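PDB 2O1B: aminotransferase, class I from Staphylococcus aureus, which probably catalyses the pyridoxal-phosphate-dependent transfer of amino groups between amino acids such as aspartate and 2-oxo acids. Local coordinates for residues V266-K269 with D270-Q273; A284-G288 with A289-A293. All blocks are in the same frame, centred on the assembly; numbering follows the deposited sequence.

Contact 1: V266-K269 with D270-Q273; sequences VGNK and DMIQ
The carbonyl oxygen of K269 takes the amide hydrogen of Q273, N to O 2.8 Å, and one residue earlier N268 O does the same for I272 N at 2.9 Å; with N-H...O angles of 159° and 166°, both bonds are close to straight. Round N268 O the I272 side chain closes in as well, its CG1 3.2 Å from that oxygen, while I272 CD1 reaches back to within 3.8 Å of V266 N. This is the strand-to-helix junction where strand 263-267 of the seven-stranded sheet of the large PLP domain gives way to helix 269-282, with N268 at the N-cap. G267, the last strand residue, has a positive phi, where a CB would collide with the preceding carbonyl oxygen. The N268 side chain crosses that of M271 at about a right angle, its CB 3.9 Å from the selenium of M271, and both also pack on I246 of the neighbouring strand. On the outer side, K269 CG, trans to its backbone N (chi1 170°), lies 4.0 Å from Q273 CG, and Q273 NE2 gives hydrogen bonds to the backbone carbonyls of E109 and D110. A water bridges K269 and D270, accepting from NZ and donating to OD1.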
loop_
_atom_site.group_PDB
_atom_site.type_symbol
_atom_site.label_atom_id
_atom_site.label_comp_id
_atom_site.label_asym_id
_atom_site.label_seq_id
_atom_site.Cartn_x
_atom_site.Cartn_y
_atom_site.Cartn_z
ATOM N N VAL A 266 6.666 -1.185 -15.443
ATOM C CA VAL A 266 7.280 -0.541 -16.607
ATOM C C VAL A 266 6.613 -1.039 -17.887
ATOM O O VAL A 266 6.287 -2.217 -18.007
ATOM C CB VAL A 266 8.829 -0.758 -16.611
ATOM C CG1 VAL A 266 9.364 -0.982 -17.989
ATOM C CG2 VAL A 266 9.540 0.411 -15.950
ATOM N N GLY A 267 6.346 -0.132 -18.831
ATOM C CA GLY A 267 5.790 -0.540 -20.132
ATOM C C GLY A 267 4.556 0.159 -20.682
ATOM O O GLY A 267 4.477 1.397 -20.669
ATOM N N ASN A 268 3.610 -0.638 -21.196
ATOM C CA ASN A 268 2.388 -0.133 -21.854
ATOM C C ASN A 268 1.828 1.117 -21.200
ATOM O O ASN A 268 1.435 1.066 -20.035
ATOM C CB ASN A 268 1.286 -1.196 -21.871
ATOM C CG ASN A 268 0.115 -0.808 -22.772
ATOM O OD1 ASN A 268 0.189 -0.935 -23.997
ATOM N ND2 ASN A 268 -0.967 -0.326 -22.169
ATOM N N LYS A 269 1.773 2.226 -21.947
ATOM C CA LYS A 269 1.356 3.520 -21.364
ATOM C C LYS A 269 -0.039 3.477 -20.721
ATOM O O LYS A 269 -0.226 3.971 -19.601
ATOM C CB LYS A 269 1.460 4.669 -22.380
ATOM C CG LYS A 269 0.814 5.995 -21.919
ATOM C CD LYS A 269 1.322 7.183 -22.718
ATOM C CE LYS A 269 0.248 8.226 -23.031
ATOM N NZ LYS A 269 -0.970 8.176 -22.172
ATOM N N ASP A 270 -1.006 2.894 -21.426
ATOM C CA ASP A 270 -2.386 2.821 -20.930
ATOM C C ASP A 270 -2.453 2.105 -19.579
ATOM O O ASP A 270 -3.093 2.587 -18.636
ATOM C CB ASP A 270 -3.308 2.126 -21.948
ATOM C CG ASP A 270 -3.625 2.999 -23.148
ATOM O OD1 ASP A 270 -3.326 4.216 -23.111
ATOM O OD2 ASP A 270 -4.197 2.466 -24.132
HETATM N N MSE A 271 -1.783 0.962 -19.492
HETATM C CA MSE A 271 -1.757 0.178 -18.268
HETATM C C MSE A 271 -1.014 0.894 -17.157
HETATM O O MSE A 271 -1.454 0.879 -16.010
HETATM C CB MSE A 271 -1.127 -1.194 -18.517
HETATM C CG MSE A 271 -1.923 -2.032 -19.494
HETATM SE SE MSE A 271 -1.045 -3.701 -19.926
HETATM C CE MSE A 271 -1.478 -4.641 -18.288
ATOM N N ILE A 272 0.118 1.507 -17.491
ATOM C CA ILE A 272 0.863 2.273 -16.501
ATOM C C ILE A 272 0.025 3.451 -15.981
ATOM O O ILE A 272 -0.025 3.707 -14.774
ATOM C CB ILE A 272 2.214 2.750 -17.068
ATOM C CG1 ILE A 272 3.136 1.541 -17.333
ATOM C CG2 ILE A 272 2.874 3.781 -16.151
ATOM C CD1 ILE A 272 3.417 0.673 -16.099
ATOM N N GLN A 273 -0.646 4.157 -16.881
ATOM C CA GLN A 273 -1.430 5.320 -16.462
ATOM C C GLN A 273 -2.586 4.927 -15.541
ATOM O O GLN A 273 -2.899 5.668 -14.614
ATOM C CB GLN A 273 -1.900 6.164 -17.652
ATOM C CG GLN A 273 -0.779 6.935 -18.394
ATOM C CD GLN A 273 0.201 7.661 -17.467
ATOM O OE1 GLN A 273 -0.185 8.529 -16.675
ATOM N NE2 GLN A 273 1.480 7.314 -17.581
HETATM O O HOH W 1 -3.091 6.512 -21.671
#

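Contact 2: A284-G288 with A289-A293; sequences AGMFG and ALQDA
One face of the F287 ring carries the methyl group of A289, a CH-pi contact with CB 4.0 Å from the ring centroid and displaced toward the CZ side. The ring also meets that of F260 of the second subunit, their planes inclined by about 30°, so it touches both its own helix and the dimer partner. A chi1 of -171°, with CG trans to the backbone N, sets the ring beside the first turn of helix 288-300, and F287 CB rests against L290 CB. The other flat group, the amide of Q291, reaches back past the turn: NE2 gives a hydrogen bond to M286 O at 2.9 Å, leaving within its own amide plane but arriving 37° above the carbonyl plane of M286. On the way the glutamine methylene CG packs on M286 CG at 3.7 Å, and the selenium of M286 lies 4.0 Å from L290 CD2. F287 is the N-cap residue; its carbonyl accepts from Q291 N at 3.0 Å, and G288 O accepts from D292 N at 3.0 Å. K87 binds both polar side chains, its backbone N giving a hydrogen bond to Q291 OE1 and its NZ a salt bridge to D292 OD1. With both ends of its amide bonded, the buried Q291 should have little freedom to rotate, tying the chain before the helix to its first turn.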
loop_
_atom_site.group_PDB
_atom_site.type_symbol
_atom_site.label_atom_id
_atom_site.label_comp_id
_atom_site.label_asym_id
_atom_site.label_seq_id
_atom_site.Cartn_x
_atom_site.Cartn_y
_atom_site.Cartn_z
ATOM N N ALA A 284 -0.378 8.087 -1.085
ATOM C CA ALA A 284 0.024 9.486 -1.079
ATOM C C ALA A 284 1.523 9.625 -1.344
ATOM O O ALA A 284 2.176 10.528 -0.815
ATOM C CB ALA A 284 -0.342 10.133 0.264
ATOM N N GLY A 285 2.064 8.732 -2.171
ATOM C CA GLY A 285 3.481 8.783 -2.517
ATOM C C GLY A 285 4.325 7.841 -1.680
ATOM O O GLY A 285 3.894 7.388 -0.612
HETATM N N MSE A 286 5.529 7.542 -2.172
HETATM C CA MSE A 286 6.472 6.695 -1.458
HETATM C C MSE A 286 7.413 7.525 -0.581
HETATM O O MSE A 286 7.886 8.588 -0.986
HETATM C CB MSE A 286 7.287 5.840 -2.438
HETATM C CG MSE A 286 8.357 4.994 -1.769
HETATM SE SE MSE A 286 9.244 3.756 -2.983
HETATM C CE MSE A 286 7.695 2.609 -3.312
ATOM N N PHE A 287 7.692 7.002 0.611
ATOM C CA PHE A 287 8.684 7.566 1.524
ATOM C C PHE A 287 9.914 8.023 0.748
ATOM O O PHE A 287 10.531 7.232 0.044
ATOM C CB PHE A 287 9.044 6.497 2.565
ATOM C CG PHE A 287 9.891 6.992 3.720
ATOM C CD1 PHE A 287 9.902 8.336 4.103
ATOM C CD2 PHE A 287 10.644 6.075 4.466
ATOM C CE1 PHE A 287 10.680 8.769 5.190
ATOM C CE2 PHE A 287 11.424 6.503 5.557
ATOM C CZ PHE A 287 11.435 7.849 5.919
ATOM N N GLY A 288 10.248 9.305 0.855
ATOM C CA GLY A 288 11.377 9.861 0.122
ATOM C C GLY A 288 12.699 9.152 0.387
ATOM O O GLY A 288 13.465 8.904 -0.538
ATOM N N ALA A 289 12.974 8.845 1.652
ATOM C CA ALA A 289 14.219 8.153 2.033
ATOM C C ALA A 289 14.283 6.724 1.462
ATOM O O ALA A 289 15.355 6.251 1.080
ATOM C CB ALA A 289 14.384 8.141 3.532
ATOM N N LEU A 290 13.137 6.045 1.403
ATOM C CA LEU A 290 13.051 4.749 0.725
ATOM C C LEU A 290 13.321 4.907 -0.768
ATOM O O LEU A 290 13.992 4.071 -1.386
ATOM C CB LEU A 290 11.695 4.074 0.972
ATOM C CG LEU A 290 11.441 2.726 0.275
ATOM C CD1 LEU A 290 12.520 1.670 0.606
ATOM C CD2 LEU A 290 10.027 2.185 0.583
ATOM N N GLN A 291 12.809 5.984 -1.357
ATOM C CA GLN A 291 13.094 6.257 -2.772
ATOM C C GLN A 291 14.595 6.442 -3.029
ATOM O O GLN A 291 15.133 5.903 -4.000
ATOM C CB GLN A 291 12.319 7.484 -3.262
ATOM C CG GLN A 291 10.800 7.308 -3.365
ATOM C CD GLN A 291 10.167 8.464 -4.100
ATOM O OE1 GLN A 291 10.500 8.720 -5.260
ATOM N NE2 GLN A 291 9.267 9.183 -3.432
ATOM N N ASP A 292 15.273 7.188 -2.158
ATOM C CA ASP A 292 16.716 7.432 -2.298
ATOM C C ASP A 292 17.559 6.148 -2.185
ATOM O O ASP A 292 18.512 5.949 -2.953
ATOM C CB ASP A 292 17.187 8.481 -1.265
ATOM C CG ASP A 292 16.655 9.886 -1.574
ATOM O OD1 ASP A 292 16.015 10.045 -2.638
ATOM O OD2 ASP A 292 16.855 10.825 -0.765
ATOM N N ALA A 293 17.214 5.286 -1.226
ATOM C CA ALA A 293 17.867 3.989 -1.086
ATOM C C ALA A 293 17.665 3.129 -2.336
ATOM O O ALA A 293 18.592 2.473 -2.793
ATOM C CB ALA A 293 17.346 3.271 0.138
#

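How the contacts relate
Contacts 1 and 2 mark the starts of two consecutive helices: contact 1 leads from a sheet strand into helix 269-282, and contact 2 leads from the loop after that helix into helix 288-300. Their centres are 21 Å apart and their nearest atoms about 13 Å, with no direct touch. Helix 88-102 serves both, receiving V266 through I94 and Y98, and M286 and Q291 through F90. Contact 2 is nearer the cofactor, the M286 side chain lying about 10 Å from a bound PLP against about 14 Å for V266. It also takes part in the dimer interface, where A284 packs on R261, a PLP-pocket residue, of the second subunit; contact 1 touches no other chain.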